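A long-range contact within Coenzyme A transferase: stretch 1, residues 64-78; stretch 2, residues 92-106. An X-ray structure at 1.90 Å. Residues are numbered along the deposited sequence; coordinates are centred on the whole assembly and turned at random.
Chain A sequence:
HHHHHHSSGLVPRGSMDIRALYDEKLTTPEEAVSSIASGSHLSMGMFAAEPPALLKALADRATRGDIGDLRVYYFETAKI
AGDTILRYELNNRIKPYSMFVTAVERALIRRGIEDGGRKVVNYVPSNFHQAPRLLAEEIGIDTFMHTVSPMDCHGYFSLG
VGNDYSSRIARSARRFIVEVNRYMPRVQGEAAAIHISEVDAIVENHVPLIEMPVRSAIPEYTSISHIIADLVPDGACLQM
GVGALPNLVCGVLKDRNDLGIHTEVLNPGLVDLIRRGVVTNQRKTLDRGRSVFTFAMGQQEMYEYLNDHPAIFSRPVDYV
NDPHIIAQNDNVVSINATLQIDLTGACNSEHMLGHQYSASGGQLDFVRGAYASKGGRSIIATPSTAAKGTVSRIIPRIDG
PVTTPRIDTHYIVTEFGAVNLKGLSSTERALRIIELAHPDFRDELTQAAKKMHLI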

# COMPACT_ATOMS: atom_id res chain seq x y z
N ARG A 64 -12.93 -24.84 -33.36
CA ARG A 64 -13.28 -26.20 -33.77
C ARG A 64 -13.98 -26.99 -32.67
O ARG A 64 -14.35 -28.14 -32.88
CB ARG A 64 -12.03 -26.96 -34.22
CG ARG A 64 -11.32 -26.37 -35.43
CD ARG A 64 -10.25 -27.32 -35.98
NE ARG A 64 -9.29 -27.78 -34.97
CZ ARG A 64 -8.13 -27.19 -34.69
NH1 ARG A 64 -7.76 -26.09 -35.34
NH2 ARG A 64 -7.33 -27.69 -33.76
N GLY A 65 -14.11 -26.39 -31.49
CA GLY A 65 -14.77 -27.03 -30.36
C GLY A 65 -13.94 -28.12 -29.71
O GLY A 65 -14.48 -29.05 -29.12
N ASP A 66 -12.61 -28.00 -29.80
CA ASP A 66 -11.69 -29.05 -29.37
C ASP A 66 -11.04 -28.74 -28.01
O ASP A 66 -10.17 -29.47 -27.55
CB ASP A 66 -10.63 -29.26 -30.46
CG ASP A 66 -9.64 -30.37 -30.13
OD1 ASP A 66 -10.08 -31.50 -29.82
OD2 ASP A 66 -8.41 -30.12 -30.21
N ILE A 67 -11.46 -27.64 -27.39
CA ILE A 67 -11.02 -27.32 -26.03
C ILE A 67 -12.08 -26.48 -25.35
O ILE A 67 -12.84 -25.78 -26.01
CB ILE A 67 -9.65 -26.58 -26.00
CG1 ILE A 67 -9.10 -26.50 -24.56
CG2 ILE A 67 -9.77 -25.19 -26.61
CD1 ILE A 67 -7.66 -26.06 -24.49
N GLY A 68 -12.13 -26.57 -24.02
CA GLY A 68 -13.08 -25.80 -23.25
C GLY A 68 -12.62 -25.54 -21.84
O GLY A 68 -11.62 -26.10 -21.39
N ASP A 69 -13.37 -24.69 -21.15
CA ASP A 69 -13.10 -24.31 -19.77
C ASP A 69 -11.63 -23.98 -19.56
O ASP A 69 -11.04 -24.37 -18.56
CB ASP A 69 -13.54 -25.40 -18.78
CG ASP A 69 -13.61 -24.88 -17.36
OD1 ASP A 69 -13.85 -23.66 -17.20
OD2 ASP A 69 -13.39 -25.66 -16.40
N LEU A 70 -11.05 -23.26 -20.51
CA LEU A 70 -9.65 -22.86 -20.39
C LEU A 70 -9.57 -21.45 -19.81
O LEU A 70 -10.02 -20.48 -20.43
CB LEU A 70 -8.94 -22.91 -21.75
CG LEU A 70 -7.45 -22.55 -21.71
CD1 LEU A 70 -6.65 -23.61 -20.96
CD2 LEU A 70 -6.91 -22.39 -23.14
N ARG A 71 -9.00 -21.34 -18.62
CA ARG A 71 -8.85 -20.03 -18.00
C ARG A 71 -7.51 -19.46 -18.45
O ARG A 71 -6.50 -20.16 -18.39
CB ARG A 71 -8.86 -20.15 -16.49
CG ARG A 71 -10.19 -20.54 -15.89
CD ARG A 71 -10.12 -20.43 -14.38
NE ARG A 71 -11.39 -20.77 -13.74
CZ ARG A 71 -11.61 -20.64 -12.44
NH1 ARG A 71 -10.65 -20.19 -11.64
NH2 ARG A 71 -12.80 -20.97 -11.94
N VAL A 72 -7.50 -18.21 -18.90
CA VAL A 72 -6.25 -17.56 -19.25
C VAL A 72 -6.02 -16.39 -18.31
O VAL A 72 -6.82 -15.43 -18.28
CB VAL A 72 -6.25 -17.08 -20.72
CG1 VAL A 72 -4.92 -16.36 -21.05
CG2 VAL A 72 -6.49 -18.26 -21.66
N TYR A 73 -4.94 -16.49 -17.53
CA TYR A 73 -4.56 -15.48 -16.55
C TYR A 73 -3.43 -14.63 -17.15
O TYR A 73 -2.40 -15.17 -17.55
CB TYR A 73 -4.07 -16.16 -15.27
CG TYR A 73 -5.13 -16.86 -14.46
CD1 TYR A 73 -5.71 -16.24 -13.35
CD2 TYR A 73 -5.53 -18.17 -14.76
CE1 TYR A 73 -6.67 -16.90 -12.57
CE2 TYR A 73 -6.50 -18.83 -13.99
CZ TYR A 73 -7.07 -18.18 -12.90
OH TYR A 73 -8.02 -18.84 -12.13
N TYR A 74 -3.59 -13.31 -17.19
CA TYR A 74 -2.63 -12.50 -17.93
C TYR A 74 -2.73 -11.01 -17.59
O TYR A 74 -3.74 -10.57 -17.03
CB TYR A 74 -2.88 -12.68 -19.44
CG TYR A 74 -4.21 -12.11 -19.87
CD1 TYR A 74 -4.29 -10.86 -20.47
CD2 TYR A 74 -5.39 -12.80 -19.63
CE1 TYR A 74 -5.51 -10.32 -20.83
CE2 TYR A 74 -6.63 -12.27 -19.99
CZ TYR A 74 -6.68 -11.03 -20.58
OH TYR A 74 -7.91 -10.49 -20.93
N PHE A 75 -1.71 -10.26 -17.99
CA PHE A 75 -1.60 -8.81 -17.78
C PHE A 75 -1.21 -8.12 -19.09
O PHE A 75 -0.61 -8.74 -19.97
CB PHE A 75 -0.46 -8.50 -16.80
CG PHE A 75 -0.77 -8.79 -15.36
CD1 PHE A 75 -1.24 -7.79 -14.53
CD2 PHE A 75 -0.54 -10.05 -14.83
CE1 PHE A 75 -1.50 -8.05 -13.20
CE2 PHE A 75 -0.81 -10.31 -13.50
CZ PHE A 75 -1.29 -9.31 -12.68
N GLU A 76 -1.52 -6.83 -19.21
CA GLU A 76 -1.13 -6.05 -20.39
C GLU A 76 -1.49 -6.59 -21.78
O GLU A 76 -0.61 -6.92 -22.57
CB GLU A 76 0.36 -5.69 -20.33
CG GLU A 76 0.70 -4.38 -21.02
CD GLU A 76 -0.09 -3.20 -20.49
OE1 GLU A 76 -0.43 -3.20 -19.29
OE2 GLU A 76 -0.37 -2.27 -21.27
N THR A 77 -2.79 -6.69 -22.06
CA THR A 77 -3.28 -7.21 -23.33
C THR A 77 -2.88 -6.40 -24.56
O THR A 77 -2.75 -5.18 -24.51
CB THR A 77 -4.82 -7.28 -23.33
OG1 THR A 77 -5.29 -7.51 -22.00
CG2 THR A 77 -5.31 -8.39 -24.24
N ALA A 78 -2.67 -7.11 -25.67
CA ALA A 78 -2.29 -6.52 -26.95
C ALA A 78 -3.25 -7.02 -28.03
O ALA A 78 -3.91 -8.04 -27.84
CB ALA A 78 -0.86 -6.88 -27.30
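Stretch 2 92-106: NRIKPYSMFVTAVER

Stretch 2 lies alongside stretch 1 as a neighbouring parallel β-strand, and beyond the strands the contact continues through aromatic packing to a glutamate that gathers hydroxyl groups at the start of a helix. Together the two stretches bury 1234 Å².

Residues 94-98 run in the same direction as residues 70-74, with axes 4.7 Å apart at closest approach and a crossing angle of -29°. The register pairs Leu70 with Ile94, Arg71 with Lys95 and Val72 with Pro96, at CA-CA distances of 4.9, 4.7 and 5.3 Å. As in any parallel sheet, alternate residues of stretch 1 bond to both flanks of their partners: Leu70 N donates to Arg93 O (3.1 Å) and Leu70 O accepts from Lys95 N (2.7 Å), then Val72 N donates to Lys95 O (2.9 Å) and Val72 O accepts from Tyr97 N (2.8 Å). Proline suits position 96 because this register asks no hydrogen bond of its nitrogen, and its phi of -74° is compatible with an extended strand. Further along, Met99 N reaches Tyr74 O (2.9 Å), but Tyr74 N, 3.7 Å from Tyr97 O, is buried without a partner.

Before the strands, Arg93 extends its side chain back along stretch 1. Its NH1 donates to Ile67 O (2.9 Å), and one face of the guanidinium covers Gly65, with CZ of Arg93 3.6 Å from CA of Gly65. Gly65 ends the preceding helix in a Schellman motif, whose positive phi favours glycine. A water accepts from Asp69 N (2.9 Å) and donates to Asn92 O (2.6 Å), joining the backbones here.

The two faces of the sheet differ in character. On one, Leu70, Val72, Ile94 and Pro96 are buried, and the branched side chains of Val72 and Ile94 meet at 3.7 Å between their CG2 atoms. On the other, Arg71 lays its aliphatic CD over the face of the Tyr97 ring, 3.7 Å from the centroid, while its NH1 donates to Tyr73 OH (3.0 Å). Tyr97 CB in turn lies over the Tyr73 ring, 3.8 Å from its centroid.

After the strands, Met99 lays its CB methylene over the face of the Phe75 ring, 3.4 Å from the ring centroid, an aliphatic group against an aromatic face. Phe75 turns its edge to the face of Phe100, with centroids 4.7 Å apart and planes at 88°, so that two flat rings fill the space without stacking.

The polar end of the contact centres on Glu105. Its OE2 accepts from both Tyr74 OH and Thr77 OG1, each at 2.5 Å, and Ser98 OG donates to Tyr74 OH (2.8 Å). The carboxylate can take several bonds at once: OE1 also accepts from Thr102 N and Thr102 OG1, both at 2.8 Å. Thr102 is the N-cap of the helix, its OG1 accepting a weak bond from Val104 N (3.4 Å). A second water donates to Thr77 OG1 (2.7 Å) and Phe100 O (2.9 Å), tying the loops together.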

# COMPACT_ATOMS: atom_id res chain seq x y z
N ASN A 92 -17.02 -18.54 -24.48
CA ASN A 92 -17.62 -19.70 -23.82
C ASN A 92 -16.66 -20.88 -23.67
O ASN A 92 -16.99 -21.87 -23.04
CB ASN A 92 -18.87 -20.15 -24.59
CG ASN A 92 -18.55 -20.66 -25.98
OD1 ASN A 92 -17.75 -20.07 -26.70
ND2 ASN A 92 -19.18 -21.76 -26.37
N ARG A 93 -15.48 -20.75 -24.26
CA ARG A 93 -14.48 -21.81 -24.22
C ARG A 93 -13.15 -21.36 -23.65
O ARG A 93 -12.49 -22.11 -22.95
CB ARG A 93 -14.27 -22.39 -25.62
CG ARG A 93 -15.47 -23.22 -26.11
CD ARG A 93 -15.26 -23.81 -27.49
NE ARG A 93 -16.39 -24.66 -27.85
CZ ARG A 93 -16.52 -25.93 -27.46
NH1 ARG A 93 -15.58 -26.51 -26.72
NH2 ARG A 93 -17.59 -26.62 -27.83
N ILE A 94 -12.74 -20.14 -23.99
CA ILE A 94 -11.52 -19.56 -23.44
C ILE A 94 -11.93 -18.42 -22.54
O ILE A 94 -12.45 -17.42 -23.02
CB ILE A 94 -10.58 -19.06 -24.55
CG1 ILE A 94 -10.19 -20.22 -25.46
CG2 ILE A 94 -9.35 -18.38 -23.94
CD1 ILE A 94 -9.36 -19.84 -26.65
N LYS A 95 -11.73 -18.57 -21.23
CA LYS A 95 -12.25 -17.61 -20.26
C LYS A 95 -11.17 -16.60 -19.86
O LYS A 95 -10.14 -16.97 -19.32
CB LYS A 95 -12.72 -18.34 -19.00
CG LYS A 95 -13.59 -19.57 -19.25
CD LYS A 95 -14.81 -19.23 -20.08
CE LYS A 95 -15.79 -20.39 -20.12
NZ LYS A 95 -16.25 -20.76 -18.75
N PRO A 96 -11.41 -15.30 -20.14
CA PRO A 96 -10.43 -14.29 -19.74
C PRO A 96 -10.47 -14.07 -18.24
O PRO A 96 -11.48 -13.60 -17.70
CB PRO A 96 -10.90 -13.03 -20.47
CG PRO A 96 -11.78 -13.55 -21.59
CD PRO A 96 -12.46 -14.75 -21.01
N TYR A 97 -9.38 -14.44 -17.58
CA TYR A 97 -9.19 -14.13 -16.16
C TYR A 97 -8.16 -13.02 -16.15
O TYR A 97 -7.00 -13.21 -15.81
CB TYR A 97 -8.74 -15.38 -15.39
CG TYR A 97 -9.95 -16.20 -14.95
CD1 TYR A 97 -10.28 -16.33 -13.61
CD2 TYR A 97 -10.79 -16.78 -15.90
CE1 TYR A 97 -11.41 -17.04 -13.21
CE2 TYR A 97 -11.94 -17.49 -15.51
CZ TYR A 97 -12.23 -17.62 -14.17
OH TYR A 97 -13.35 -18.32 -13.77
N SER A 98 -8.62 -11.85 -16.58
CA SER A 98 -7.75 -10.71 -16.84
C SER A 98 -7.30 -10.13 -15.52
O SER A 98 -8.11 -9.96 -14.60
CB SER A 98 -8.52 -9.66 -17.62
OG SER A 98 -9.36 -10.27 -18.59
N MET A 99 -6.02 -9.81 -15.43
CA MET A 99 -5.48 -9.24 -14.20
C MET A 99 -5.22 -7.74 -14.33
O MET A 99 -4.95 -7.07 -13.33
CB MET A 99 -4.26 -10.04 -13.76
CG MET A 99 -4.68 -11.50 -13.49
SD MET A 99 -3.37 -12.66 -13.08
CE MET A 99 -3.07 -12.24 -11.36
N PHE A 100 -5.31 -7.23 -15.56
CA PHE A 100 -5.42 -5.79 -15.85
C PHE A 100 -6.64 -5.67 -16.75
O PHE A 100 -6.85 -6.53 -17.61
CB PHE A 100 -4.26 -5.29 -16.71
CG PHE A 100 -3.00 -4.96 -15.96
CD1 PHE A 100 -2.98 -4.85 -14.58
CD2 PHE A 100 -1.82 -4.74 -16.67
CE1 PHE A 100 -1.79 -4.54 -13.92
CE2 PHE A 100 -0.63 -4.43 -16.02
CZ PHE A 100 -0.62 -4.33 -14.63
N VAL A 101 -7.44 -4.62 -16.58
CA VAL A 101 -8.54 -4.38 -17.51
C VAL A 101 -8.14 -3.24 -18.47
O VAL A 101 -8.04 -2.09 -18.06
CB VAL A 101 -9.86 -4.06 -16.77
CG1 VAL A 101 -10.99 -3.68 -17.75
CG2 VAL A 101 -10.28 -5.25 -15.91
N THR A 102 -7.85 -3.59 -19.72
CA THR A 102 -7.42 -2.62 -20.72
C THR A 102 -8.52 -2.36 -21.75
O THR A 102 -9.64 -2.86 -21.62
CB THR A 102 -6.13 -3.05 -21.48
OG1 THR A 102 -6.46 -4.02 -22.48
CG2 THR A 102 -5.08 -3.63 -20.53
N ALA A 103 -8.20 -1.59 -22.79
CA ALA A 103 -9.16 -1.29 -23.85
C ALA A 103 -9.83 -2.56 -24.38
O ALA A 103 -11.05 -2.58 -24.61
CB ALA A 103 -8.48 -0.52 -24.99
N VAL A 104 -9.05 -3.61 -24.59
CA VAL A 104 -9.60 -4.87 -25.10
C VAL A 104 -10.69 -5.45 -24.18
O VAL A 104 -11.75 -5.86 -24.65
CB VAL A 104 -8.48 -5.92 -25.32
CG1 VAL A 104 -9.08 -7.27 -25.69
CG2 VAL A 104 -7.50 -5.44 -26.38
N GLU A 105 -10.43 -5.49 -22.88
CA GLU A 105 -11.40 -6.02 -21.92
C GLU A 105 -12.59 -5.07 -21.73
O GLU A 105 -13.72 -5.51 -21.53
CB GLU A 105 -10.75 -6.30 -20.57
CG GLU A 105 -9.78 -7.46 -20.57
CD GLU A 105 -8.43 -7.11 -21.18
OE1 GLU A 105 -8.06 -5.92 -21.22
OE2 GLU A 105 -7.73 -8.05 -21.63
N ARG A 106 -12.34 -3.77 -21.75
CA ARG A 106 -13.44 -2.81 -21.69
C ARG A 106 -14.44 -3.07 -22.81
O ARG A 106 -15.65 -3.09 -22.57
CB ARG A 106 -12.91 -1.37 -21.74
CG ARG A 106 -12.24 -0.93 -20.45
CD ARG A 106 -12.11 0.59 -20.36
NE ARG A 106 -11.22 1.14 -21.37
CZ ARG A 106 -9.91 1.29 -21.23
NH1 ARG A 106 -9.30 0.93 -20.11
NH2 ARG A 106 -9.20 1.80 -22.22
O HOH W 1 -16.03 -24.17 -22.19
O HOH W 2 -4.66 -7.14 -19.35